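Local coordinates for protein aclacinomycin-N/aclacinomycin-A oxidase (Streptomyces galilaeus, PDB 2IPI) that oxidises the terminal sugar of aclacinomycin antibiotics in two successive oxygen-dependent steps, using a bicovalently bound FAD, to turn aclacinomycin N into A and then Y, at residues 135-140 and 342-347; 370-375 and 447-452; 485-488 and 494-497. One frame throughout, in Å; residues are numbered along the deposited sequence.

In the fold
From the N terminus the three contacts follow in series; none nests in or crosses another. Contact 1 closes a loop of 201 residues. It ties helix 129-140 of the PCMH-type FAD-binding region to helix 344-348, which follows strand 336-342 at the rim of the seven-stranded antiparallel sheet. Contact 2 closes 71 residues and joins the chain just before helix 374-385 to the end of helix 434-448. Contact 3 spans only five residues, between helices 486-491 and 495-505 of the berberine-like C-terminal region. Contacts 2 and 3 have centres about 23 Å apart. Contact 1 lies across the chain's centre from both, about 40 and 38 Å away between centres.

Contact 1 (135-140 and 342-347); sequences ALYLDW and EPWLRA
Trp344 and Leu345, the partners of Tyr137, stand on a helical turn that Ala347 N closes on Pro343 O at 2.9 Å. Pro343 is the N-cap of this turn. The contact itself is apolar. Tyr137 CD1 meets Trp344 CZ3 at 3.6 Å. Trp344 CE3 lies over one face of the tyrosine ring, 3.7 Å above its plane and displaced toward the rim. The tyrosine ring and the six-membered ring of Trp344 are inclined at 52°, so they form neither a parallel stack nor a T-shape.

Helix 129-140 belongs to the PCMH-type FAD-binding region. The turn at 344-348 comes straight after strand 336-342, an outermost strand of the seven-stranded antiparallel sheet. The contact therefore bridges these two parts of the fold, away from the annotated sites.

With its CG opposite the backbone N (chi1 178°), Tyr137 extends from its helix to both partners. Its CE2 touches Leu345 CB at 3.9 Å. Leu138 adds a looser methyl contact, CD2 to Leu345 CD2 at 4.5 Å. Trp344 is buried and also packs on Thr143, Pro245 and Thr248. Tyr137 also rests on Ala244, in the loop leading to strand 248-256.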
ATOM      1  N   ALA A 135       7.618  17.035  -7.364  1.00 14.60           N
ATOM      2  CA  ALA A 135       7.766  18.306  -6.661  1.00 15.39           C
ATOM      3  C   ALA A 135       8.844  18.260  -5.586  1.00 15.30           C
ATOM      4  O   ALA A 135       9.688  19.160  -5.502  1.00 16.69           O
ATOM      5  CB  ALA A 135       6.415  18.718  -6.085  1.00 11.05           C
ATOM      6  N   LEU A 136       8.861  17.243  -4.731  1.00 13.04           N
ATOM      7  CA  LEU A 136       9.817  17.209  -3.629  1.00 13.55           C
ATOM      8  C   LEU A 136      11.249  17.171  -4.139  1.00 12.12           C
ATOM      9  O   LEU A 136      12.198  17.724  -3.596  1.00 10.13           O
ATOM     10  CB  LEU A 136       9.546  15.977  -2.769  1.00 15.66           C
ATOM     11  CG  LEU A 136       8.983  16.148  -1.363  1.00 18.23           C
ATOM     12  CD1 LEU A 136       8.297  17.487  -1.174  1.00 16.48           C
ATOM     13  CD2 LEU A 136       8.045  14.990  -1.019  1.00  9.48           C
ATOM     14  N   TYR A 137      11.414  16.428  -5.245  1.00 12.41           N
ATOM     15  CA  TYR A 137      12.780  16.176  -5.721  1.00 10.50           C
ATOM     16  C   TYR A 137      13.388  17.416  -6.362  1.00 10.38           C
ATOM     17  O   TYR A 137      14.500  17.811  -6.002  1.00 15.67           O
ATOM     18  CB  TYR A 137      12.718  15.015  -6.705  1.00 11.71           C
ATOM     19  CG  TYR A 137      14.019  14.632  -7.353  1.00 12.26           C
ATOM     20  CD1 TYR A 137      15.055  14.086  -6.608  1.00 14.62           C
ATOM     21  CD2 TYR A 137      14.191  14.842  -8.715  1.00 11.77           C
ATOM     22  CE1 TYR A 137      16.252  13.746  -7.225  1.00 14.67           C
ATOM     23  CE2 TYR A 137      15.377  14.501  -9.338  1.00 11.42           C
ATOM     24  CZ  TYR A 137      16.389  13.954  -8.580  1.00 11.26           C
ATOM     25  OH  TYR A 137      17.582  13.611  -9.195  1.00 21.04           O
ATOM     26  N   LEU A 138      12.683  18.016  -7.295  1.00 11.98           N
ATOM     27  CA  LEU A 138      13.187  19.109  -8.120  1.00 12.09           C
ATOM     28  C   LEU A 138      13.468  20.333  -7.268  1.00 12.88           C
ATOM     29  O   LEU A 138      14.455  21.039  -7.496  1.00 10.91           O
ATOM     30  CB  LEU A 138      12.201  19.443  -9.252  1.00 12.25           C
ATOM     31  CG  LEU A 138      11.947  18.299 -10.250  1.00  8.76           C
ATOM     32  CD1 LEU A 138      11.056  18.742 -11.391  1.00  8.48           C
ATOM     33  CD2 LEU A 138      13.277  17.760 -10.769  1.00 16.18           C
ATOM     34  N   ASP A 139      12.636  20.620  -6.260  1.00 11.55           N
ATOM     35  CA  ASP A 139      12.909  21.805  -5.452  1.00 12.81           C
ATOM     36  C   ASP A 139      14.000  21.581  -4.408  1.00 14.01           C
ATOM     37  O   ASP A 139      14.743  22.499  -4.032  1.00 15.29           O
ATOM     38  CB  ASP A 139      11.660  22.361  -4.788  1.00 12.47           C
ATOM     39  CG  ASP A 139      10.607  22.952  -5.682  1.00 15.45           C
ATOM     40  OD1 ASP A 139      10.864  23.223  -6.868  1.00 12.73           O
ATOM     41  OD2 ASP A 139       9.450  23.162  -5.238  1.00 17.16           O
ATOM     42  N   TRP A 140      14.157  20.371  -3.868  1.00 13.08           N
ATOM     43  CA  TRP A 140      15.030  20.145  -2.724  1.00 11.08           C
ATOM     44  C   TRP A 140      15.901  18.906  -2.855  1.00  6.71           C
ATOM     45  O   TRP A 140      16.773  18.685  -2.009  1.00  8.56           O
ATOM     46  CB  TRP A 140      14.195  20.032  -1.419  1.00 10.83           C
ATOM     47  CG  TRP A 140      13.293  21.199  -1.187  1.00 12.70           C
ATOM     48  CD1 TRP A 140      13.666  22.416  -0.664  1.00 13.66           C
ATOM     49  CD2 TRP A 140      11.890  21.292  -1.455  1.00 14.98           C
ATOM     50  NE1 TRP A 140      12.571  23.250  -0.597  1.00 16.49           N
ATOM     51  CE2 TRP A 140      11.470  22.590  -1.071  1.00 14.78           C
ATOM     52  CE3 TRP A 140      10.923  20.428  -1.974  1.00 16.62           C
ATOM     53  CZ2 TRP A 140      10.153  23.019  -1.196  1.00 17.77           C
ATOM     54  CZ3 TRP A 140       9.615  20.856  -2.100  1.00 18.97           C
ATOM     55  CH2 TRP A 140       9.229  22.150  -1.711  1.00 17.41           C
ATOM     56  N   GLU A 342      19.461   4.503 -14.930  1.00 20.58           N
ATOM     57  CA  GLU A 342      18.647   5.640 -15.306  1.00 18.40           C
ATOM     58  C   GLU A 342      18.562   6.680 -14.195  1.00 15.41           C
ATOM     59  O   GLU A 342      18.829   6.385 -13.042  1.00 13.00           O
ATOM     60  CB  GLU A 342      17.250   5.115 -15.693  1.00 21.48           C
ATOM     61  CG  GLU A 342      17.232   4.531 -17.096  1.00 25.63           C
ATOM     62  CD  GLU A 342      16.791   5.480 -18.188  1.00 28.74           C
ATOM     63  OE1 GLU A 342      17.356   6.570 -18.403  1.00 26.06           O
ATOM     64  OE2 GLU A 342      15.839   5.127 -18.923  1.00 33.95           O
ATOM     65  N   PRO A 343      18.204   7.903 -14.542  1.00 14.79           N
ATOM     66  CA  PRO A 343      18.046   8.924 -13.501  1.00 15.62           C
ATOM     67  C   PRO A 343      16.932   8.518 -12.541  1.00 14.58           C
ATOM     68  O   PRO A 343      15.902   7.971 -12.956  1.00 11.58           O
ATOM     69  CB  PRO A 343      17.681  10.184 -14.277  1.00 17.56           C
ATOM     70  CG  PRO A 343      18.101   9.912 -15.686  1.00 17.76           C
ATOM     71  CD  PRO A 343      17.935   8.431 -15.884  1.00 14.94           C
ATOM     72  N   TRP A 344      17.169   8.786 -11.255  1.00 14.32           N
ATOM     73  CA  TRP A 344      16.196   8.387 -10.243  1.00 16.93           C
ATOM     74  C   TRP A 344      14.777   8.856 -10.541  1.00 16.67           C
ATOM     75  O   TRP A 344      13.834   8.054 -10.430  1.00 20.61           O
ATOM     76  CB  TRP A 344      16.630   8.880  -8.844  1.00 16.66           C
ATOM     77  CG  TRP A 344      15.620   8.409  -7.828  1.00 17.59           C
ATOM     78  CD1 TRP A 344      15.500   7.181  -7.251  1.00 17.59           C
ATOM     79  CD2 TRP A 344      14.565   9.217  -7.282  1.00 16.06           C
ATOM     80  NE1 TRP A 344      14.443   7.172  -6.378  1.00 16.77           N
ATOM     81  CE2 TRP A 344      13.848   8.409  -6.380  1.00 17.03           C
ATOM     82  CE3 TRP A 344      14.187  10.544  -7.495  1.00 16.69           C
ATOM     83  CZ2 TRP A 344      12.749   8.908  -5.675  1.00 17.61           C
ATOM     84  CZ3 TRP A 344      13.099  11.037  -6.800  1.00 12.38           C
ATOM     85  CH2 TRP A 344      12.405  10.213  -5.910  1.00 17.06           C
ATOM     86  N   LEU A 345      14.542  10.110 -10.906  1.00 14.45           N
ATOM     87  CA  LEU A 345      13.151  10.518 -11.118  1.00 15.90           C
ATOM     88  C   LEU A 345      12.546   9.843 -12.346  1.00 14.53           C
ATOM     89  O   LEU A 345      11.424   9.351 -12.341  1.00 11.72           O
ATOM     90  CB  LEU A 345      12.993  12.042 -11.240  1.00 12.83           C
ATOM     91  CG  LEU A 345      11.500  12.441 -11.356  1.00 12.30           C
ATOM     92  CD1 LEU A 345      10.820  12.226 -10.010  1.00  8.62           C
ATOM     93  CD2 LEU A 345      11.321  13.867 -11.833  1.00 13.27           C
ATOM     94  N   ARG A 346      13.320   9.806 -13.427  1.00 14.56           N
ATOM     95  CA  ARG A 346      12.841   9.179 -14.659  1.00 15.43           C
ATOM     96  C   ARG A 346      12.425   7.741 -14.397  1.00 12.76           C
ATOM     97  O   ARG A 346      11.337   7.313 -14.791  1.00 17.15           O
ATOM     98  CB  ARG A 346      13.940   9.246 -15.724  1.00 11.61           C
ATOM     99  CG  ARG A 346      13.746   8.288 -16.889  1.00 17.29           C
ATOM    100  CD  ARG A 346      14.323   8.780 -18.196  1.00 20.98           C
ATOM    101  NE  ARG A 346      13.317   8.889 -19.248  1.00 23.51           N
ATOM    102  CZ  ARG A 346      13.535   8.972 -20.547  1.00 24.83           C
ATOM    103  NH1 ARG A 346      14.757   8.965 -21.072  1.00 27.45           N
ATOM    104  NH2 ARG A 346      12.511   9.072 -21.392  1.00 26.69           N
ATOM    105  N   ALA A 347      13.297   6.996 -13.728  1.00 15.37           N
ATOM    106  CA  ALA A 347      13.019   5.588 -13.451  1.00 17.03           C
ATOM    107  C   ALA A 347      11.766   5.446 -12.586  1.00 18.25           C
ATOM    108  O   ALA A 347      10.922   4.581 -12.817  1.00 20.83           O
ATOM    109  CB  ALA A 347      14.239   4.953 -12.799  1.00 12.02           C
TER

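Contact 2 (370-375 and 447-452)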
ATOM      1  N   LYS A 370       9.306 -15.586   8.244  1.00 13.21           N
ATOM      2  CA  LYS A 370      10.260 -16.600   7.807  1.00 13.34           C
ATOM      3  C   LYS A 370       9.862 -17.108   6.424  1.00 16.08           C
ATOM      4  O   LYS A 370       8.706 -16.954   6.024  1.00 15.55           O
ATOM      5  CB  LYS A 370      10.310 -17.760   8.797  1.00 15.26           C
ATOM      6  CG  LYS A 370      10.896 -17.440  10.151  1.00 15.27           C
ATOM      7  CD  LYS A 370      10.286 -18.268  11.282  1.00 17.45           C
ATOM      8  CE  LYS A 370      11.132 -19.409  11.786  1.00 18.23           C
ATOM      9  NZ  LYS A 370      11.677 -19.266  13.168  1.00 19.86           N
ATOM     10  N   PRO A 371      10.785 -17.703   5.673  1.00 16.22           N
ATOM     11  CA  PRO A 371      10.485 -18.081   4.284  1.00 17.29           C
ATOM     12  C   PRO A 371       9.309 -19.050   4.176  1.00 16.39           C
ATOM     13  O   PRO A 371       8.905 -19.636   5.179  1.00 18.51           O
ATOM     14  CB  PRO A 371      11.767 -18.801   3.857  1.00 18.24           C
ATOM     15  CG  PRO A 371      12.831 -18.257   4.745  1.00 16.46           C
ATOM     16  CD  PRO A 371      12.144 -18.087   6.073  1.00 15.14           C
ATOM     17  N   TRP A 372       8.746 -19.239   2.984  1.00 16.70           N
ATOM     18  CA  TRP A 372       7.723 -20.253   2.759  1.00 16.87           C
ATOM     19  C   TRP A 372       8.231 -21.632   3.191  1.00 20.47           C
ATOM     20  O   TRP A 372       9.448 -21.820   3.314  1.00 22.83           O
ATOM     21  CB  TRP A 372       7.351 -20.319   1.291  1.00 18.07           C
ATOM     22  CG  TRP A 372       6.801 -19.114   0.615  1.00 20.75           C
ATOM     23  CD1 TRP A 372       7.376 -18.389  -0.395  1.00 21.48           C
ATOM     24  CD2 TRP A 372       5.550 -18.476   0.885  1.00 19.54           C
ATOM     25  NE1 TRP A 372       6.553 -17.346  -0.755  1.00 17.35           N
ATOM     26  CE2 TRP A 372       5.430 -17.377   0.014  1.00 18.32           C
ATOM     27  CE3 TRP A 372       4.528 -18.751   1.805  1.00 16.66           C
ATOM     28  CZ2 TRP A 372       4.316 -16.535   0.020  1.00 17.03           C
ATOM     29  CZ3 TRP A 372       3.433 -17.913   1.801  1.00 14.64           C
ATOM     30  CH2 TRP A 372       3.332 -16.832   0.926  1.00 15.73           C
ATOM     31  N   THR A 373       7.340 -22.596   3.403  1.00 19.99           N
ATOM     32  CA  THR A 373       7.772 -23.953   3.703  1.00 20.78           C
ATOM     33  C   THR A 373       8.049 -24.731   2.416  1.00 20.99           C
ATOM     34  O   THR A 373       7.746 -24.230   1.336  1.00 14.06           O
ATOM     35  CB  THR A 373       6.721 -24.704   4.542  1.00 21.23           C
ATOM     36  OG1 THR A 373       7.131 -26.069   4.670  1.00 26.74           O
ATOM     37  CG2 THR A 373       5.350 -24.770   3.895  1.00 14.11           C
ATOM     38  N   ALA A 374       8.564 -25.951   2.553  1.00 23.07           N
ATOM     39  CA  ALA A 374       8.650 -26.877   1.429  1.00 22.80           C
ATOM     40  C   ALA A 374       7.293 -27.026   0.741  1.00 20.40           C
ATOM     41  O   ALA A 374       7.169 -26.978  -0.476  1.00 21.86           O
ATOM     42  CB  ALA A 374       9.150 -28.252   1.866  1.00 21.70           C
ATOM     43  N   ALA A 375       6.260 -27.211   1.556  1.00 21.76           N
ATOM     44  CA  ALA A 375       4.910 -27.466   1.055  1.00 21.46           C
ATOM     45  C   ALA A 375       4.293 -26.231   0.413  1.00 15.50           C
ATOM     46  O   ALA A 375       3.658 -26.320  -0.636  1.00 13.94           O
ATOM     47  CB  ALA A 375       4.034 -27.970   2.189  1.00 26.46           C
ATOM     48  N   GLU A 447      -4.845 -22.377   0.394  1.00 18.15           N
ATOM     49  CA  GLU A 447      -3.971 -23.553   0.348  1.00 15.84           C
ATOM     50  C   GLU A 447      -2.589 -23.239   0.878  1.00 14.96           C
ATOM     51  O   GLU A 447      -2.015 -24.058   1.614  1.00 18.83           O
ATOM     52  CB  GLU A 447      -3.931 -24.051  -1.093  1.00 18.20           C
ATOM     53  CG  GLU A 447      -3.749 -25.552  -1.249  1.00 24.33           C
ATOM     54  CD  GLU A 447      -3.446 -25.869  -2.708  1.00 28.50           C
ATOM     55  OE1 GLU A 447      -4.420 -25.973  -3.485  1.00 29.60           O
ATOM     56  OE2 GLU A 447      -2.244 -25.981  -3.028  1.00 30.39           O
ATOM     57  N   ILE A 448      -1.969 -22.087   0.564  1.00 14.94           N
ATOM     58  CA  ILE A 448      -0.680 -21.940   1.244  1.00 16.88           C
ATOM     59  C   ILE A 448      -0.870 -21.508   2.696  1.00 15.61           C
ATOM     60  O   ILE A 448       0.087 -21.553   3.476  1.00 25.93           O
ATOM     61  CB  ILE A 448       0.322 -20.994   0.566  1.00 20.85           C
ATOM     62  CG1 ILE A 448       0.563 -19.710   1.375  1.00 16.48           C
ATOM     63  CG2 ILE A 448      -0.040 -20.694  -0.879  1.00 14.98           C
ATOM     64  CD1 ILE A 448       0.313 -18.489   0.543  1.00 22.49           C
ATOM     65  N   PHE A 449      -2.056 -21.078   3.131  1.00 14.26           N
ATOM     66  CA  PHE A 449      -2.153 -20.699   4.547  1.00 13.68           C
ATOM     67  C   PHE A 449      -3.069 -21.673   5.298  1.00 17.04           C
ATOM     68  O   PHE A 449      -3.512 -21.405   6.412  1.00 16.04           O
ATOM     69  CB  PHE A 449      -2.642 -19.260   4.710  1.00 13.50           C
ATOM     70  CG  PHE A 449      -1.538 -18.275   4.327  1.00 11.91           C
ATOM     71  CD1 PHE A 449      -0.342 -18.285   5.017  1.00 12.35           C
ATOM     72  CD2 PHE A 449      -1.730 -17.380   3.287  1.00 15.49           C
ATOM     73  CE1 PHE A 449       0.680 -17.401   4.696  1.00 11.28           C
ATOM     74  CE2 PHE A 449      -0.720 -16.488   2.952  1.00 15.10           C
ATOM     75  CZ  PHE A 449       0.467 -16.518   3.657  1.00 14.38           C
ATOM     76  N   ALA A 450      -3.285 -22.780   4.610  1.00 17.92           N
ATOM     77  CA  ALA A 450      -4.138 -23.886   4.995  1.00 20.78           C
ATOM     78  C   ALA A 450      -3.841 -24.416   6.386  1.00 15.25           C
ATOM     79  O   ALA A 450      -4.772 -24.845   7.078  1.00  9.51           O
ATOM     80  CB  ALA A 450      -4.006 -25.012   3.970  1.00 13.61           C
ATOM     81  N   THR A 451      -2.586 -24.429   6.840  1.00 10.94           N
ATOM     82  CA  THR A 451      -2.358 -25.007   8.162  1.00 17.03           C
ATOM     83  C   THR A 451      -2.881 -24.125   9.284  1.00 20.87           C
ATOM     84  O   THR A 451      -2.891 -24.474  10.462  1.00 16.19           O
ATOM     85  CB  THR A 451      -0.860 -25.282   8.405  1.00 23.10           C
ATOM     86  OG1 THR A 451      -0.783 -26.181   9.516  1.00 28.08           O
ATOM     87  CG2 THR A 451      -0.119 -24.013   8.762  1.00 23.57           C
ATOM     88  N   THR A 452      -3.337 -22.921   8.935  1.00 24.60           N
ATOM     89  CA  THR A 452      -3.915 -22.061   9.957  1.00 22.66           C
ATOM     90  C   THR A 452      -5.432 -21.955   9.822  1.00 23.91           C
ATOM     91  O   THR A 452      -6.116 -21.643  10.805  1.00 31.30           O
ATOM     92  CB  THR A 452      -3.329 -20.638   9.854  1.00 21.13           C
ATOM     93  OG1 THR A 452      -2.852 -20.191  11.124  1.00 28.06           O
ATOM     94  CG2 THR A 452      -4.459 -19.717   9.419  1.00 20.07           C
TER
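Trp372 lies on non-helical chain just before helix 374-385, and it meets Ile448 and Phe449 where helix 434-448 ends and Phe449 leaves helical backbone angles. Thr373 is the N-cap of the first helix. Its OG1 accepts a weak capping bond from Ala375 N at 3.4 Å.

The far end of the indole does the touching. Trp372 CZ3 is 3.4 Å from both Ile448 CG1 and Ile448 CD1. Trp372 CH2 is close to the same methyl, 3.5 Å from Ile448 CD1. These are tight apolar contacts. The torsions of Ile448 lie far from staggered values, with chi1 at 111°, which suggests a strained side chain.

The chain leading into helix 374-385 meets the end of helix 434-448 here, beside strand 420-428 of the seven-stranded antiparallel sheet. Trp372 packs on Val422 and Met424 of that strand, on Leu380 and on Ile269 of helix 262-278. Its side chain is about 10 Å from that of the catalytic Tyr397 and about 14 Å from the bound aclacinomycin ligand, so it does not touch the ligand.

Phe449 CZ approaches the edge of the indole, near its plane, and comes within 3.8 Å of Trp372 CZ3. The phenyl ring and the indole six-membered ring are tilted at 49°. Ile448 CG1 also sits over the centre of one Phe449 face, 3.6 Å above the ring plane. One branch of Ile448 thus touches both aromatic rings. All three side chains are buried. Phe449 also makes an edge-to-face pair with Tyr445 and rests on Pro456.

Contact 3 (485-488 and 494-497); sequences PWYT and NYPR
Two consecutive helices of the berberine-like C-terminal region, 486-491 and 495-505, are held at their N-terminal ends by an aromatic cluster of Trp486, Tyr487 and Tyr495. The rings of Tyr487 and Tyr495 form an offset stack. Their planes are almost parallel, at 2°, with centroids 4.2 Å apart. The nearest atoms are Tyr487 CG and Tyr495 CE1, at 3.3 Å. The displacement puts Tyr487 CB over the middle of the Tyr495 ring, 3.3 Å from its centroid, as a CH-pi contact. Tyr487 CG sits between the backbone N and the carbonyl carbon (chi1 49°), which lays the ring across Tyr495. Pro485 CB lies over the opposite face of Tyr487, toward its rim.

Trp486 provides the second aromatic contact. The edge of Tyr495 is directed at the face of its six-membered ring, in an offset edge-to-face pair with planes at 75°. Tyr495 OH is 3.7 Å from Trp486 CZ2. Tyr487 CB also lies over the centre of the Trp486 ring, so this one carbon packs against two aromatic rings.

Beyond the cluster, Tyr495 OH accepts a hydrogen bond from the backbone N of Arg518, close to the C terminus. Trp486 also rests on Leu474 and Val475. The hydroxyl of the buried Tyr495 is thus satisfied by the main chain, and its ring is fixed by stacking and edge contacts rather than by polar bonds between the two segments.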
ATOM      1  N   PRO A 485      -9.642 -13.037  14.295  1.00 16.87           N
ATOM      2  CA  PRO A 485     -10.474 -11.985  13.691  1.00 16.42           C
ATOM      3  C   PRO A 485      -9.702 -11.190  12.645  1.00 15.84           C
ATOM      4  O   PRO A 485      -8.465 -11.239  12.639  1.00 18.49           O
ATOM      5  CB  PRO A 485     -10.826 -11.089  14.874  1.00 16.08           C
ATOM      6  CG  PRO A 485      -9.924 -11.463  15.989  1.00 17.36           C
ATOM      7  CD  PRO A 485      -9.149 -12.684  15.632  1.00 16.74           C
ATOM      8  N   TRP A 486     -10.415 -10.472  11.777  1.00 15.89           N
ATOM      9  CA  TRP A 486      -9.744  -9.700  10.736  1.00 15.13           C
ATOM     10  C   TRP A 486      -8.826  -8.633  11.317  1.00 15.58           C
ATOM     11  O   TRP A 486      -7.801  -8.261  10.734  1.00 12.91           O
ATOM     12  CB  TRP A 486     -10.792  -9.049   9.813  1.00 14.03           C
ATOM     13  CG  TRP A 486     -11.586  -8.024  10.579  1.00 17.51           C
ATOM     14  CD1 TRP A 486     -12.639  -8.207  11.434  1.00 17.47           C
ATOM     15  CD2 TRP A 486     -11.334  -6.614  10.536  1.00 18.11           C
ATOM     16  NE1 TRP A 486     -13.067  -6.992  11.925  1.00 15.40           N
ATOM     17  CE2 TRP A 486     -12.275  -6.001  11.380  1.00 17.09           C
ATOM     18  CE3 TRP A 486     -10.403  -5.823   9.855  1.00 17.40           C
ATOM     19  CZ2 TRP A 486     -12.295  -4.618  11.557  1.00 17.71           C
ATOM     20  CZ3 TRP A 486     -10.432  -4.460  10.035  1.00 18.63           C
ATOM     21  CH2 TRP A 486     -11.375  -3.861  10.887  1.00 17.70           C
ATOM     22  N   TYR A 487      -9.191  -8.093  12.482  1.00 15.72           N
ATOM     23  CA  TYR A 487      -8.429  -6.951  13.001  1.00 15.67           C
ATOM     24  C   TYR A 487      -7.117  -7.401  13.625  1.00 15.59           C
ATOM     25  O   TYR A 487      -6.115  -6.672  13.608  1.00 14.32           O
ATOM     26  CB  TYR A 487      -9.248  -6.117  13.994  1.00 15.15           C
ATOM     27  CG  TYR A 487      -9.963  -6.866  15.086  1.00 15.56           C
ATOM     28  CD1 TYR A 487     -11.344  -6.980  15.081  1.00 17.93           C
ATOM     29  CD2 TYR A 487      -9.263  -7.469  16.127  1.00 17.28           C
ATOM     30  CE1 TYR A 487     -12.012  -7.667  16.074  1.00 17.23           C
ATOM     31  CE2 TYR A 487      -9.931  -8.155  17.123  1.00 19.65           C
ATOM     32  CZ  TYR A 487     -11.304  -8.253  17.097  1.00 20.17           C
ATOM     33  OH  TYR A 487     -11.975  -8.941  18.091  1.00 19.46           O
ATOM     34  N   THR A 488      -7.077  -8.605  14.186  1.00 12.96           N
ATOM     35  CA  THR A 488      -5.814  -9.218  14.595  1.00 14.34           C
ATOM     36  C   THR A 488      -4.894  -9.318  13.381  1.00 13.26           C
ATOM     37  O   THR A 488      -3.714  -9.002  13.418  1.00 12.39           O
ATOM     38  CB  THR A 488      -6.055 -10.614  15.195  1.00 17.59           C
ATOM     39  OG1 THR A 488      -6.863 -10.454  16.381  1.00 19.01           O
ATOM     40  CG2 THR A 488      -4.755 -11.296  15.594  1.00 15.44           C
ATOM     41  N   ASN A 494      -2.257  -3.782  18.152  1.00 16.18           N
ATOM     42  CA  ASN A 494      -2.492  -2.345  18.053  1.00 16.41           C
ATOM     43  C   ASN A 494      -3.952  -1.968  17.961  1.00 17.23           C
ATOM     44  O   ASN A 494      -4.284  -0.790  18.141  1.00 20.43           O
ATOM     45  CB  ASN A 494      -1.738  -1.794  16.832  1.00 14.22           C
ATOM     46  CG  ASN A 494      -0.324  -1.400  17.214  1.00 13.22           C
ATOM     47  OD1 ASN A 494       0.123  -1.601  18.346  1.00 11.27           O
ATOM     48  ND2 ASN A 494       0.392  -0.822  16.244  1.00 10.45           N
ATOM     49  N   TYR A 495      -4.827  -2.920  17.681  1.00 15.51           N
ATOM     50  CA  TYR A 495      -6.232  -2.639  17.474  1.00 17.11           C
ATOM     51  C   TYR A 495      -6.962  -1.960  18.628  1.00 15.48           C
ATOM     52  O   TYR A 495      -7.745  -1.035  18.341  1.00 17.29           O
ATOM     53  CB  TYR A 495      -6.999  -3.939  17.180  1.00 18.32           C
ATOM     54  CG  TYR A 495      -8.359  -3.722  16.563  1.00 15.41           C
ATOM     55  CD1 TYR A 495      -9.489  -4.240  17.197  1.00 15.94           C
ATOM     56  CD2 TYR A 495      -8.532  -3.027  15.369  1.00 13.05           C
ATOM     57  CE1 TYR A 495     -10.740  -4.053  16.645  1.00 15.51           C
ATOM     58  CE2 TYR A 495      -9.788  -2.845  14.815  1.00 14.25           C
ATOM     59  CZ  TYR A 495     -10.895  -3.360  15.465  1.00 11.67           C
ATOM     60  OH  TYR A 495     -12.162  -3.204  14.942  1.00 12.24           O
ATOM     61  N   PRO A 496      -6.771  -2.380  19.867  1.00 17.47           N
ATOM     62  CA  PRO A 496      -7.562  -1.725  20.939  1.00 17.26           C
ATOM     63  C   PRO A 496      -7.284  -0.225  20.965  1.00 16.48           C
ATOM     64  O   PRO A 496      -8.165   0.620  21.055  1.00 19.33           O
ATOM     65  CB  PRO A 496      -7.064  -2.402  22.208  1.00 18.94           C
ATOM     66  CG  PRO A 496      -6.534  -3.724  21.751  1.00 18.06           C
ATOM     67  CD  PRO A 496      -5.885  -3.406  20.429  1.00 16.08           C
ATOM     68  N   ARG A 497      -5.989   0.105  20.873  1.00 17.35           N
ATOM     69  CA  ARG A 497      -5.584   1.506  20.873  1.00 14.29           C
ATOM     70  C   ARG A 497      -6.220   2.264  19.713  1.00 14.50           C
ATOM     71  O   ARG A 497      -6.618   3.413  19.854  1.00 16.73           O
ATOM     72  CB  ARG A 497      -4.059   1.623  20.804  1.00 14.03           C
TER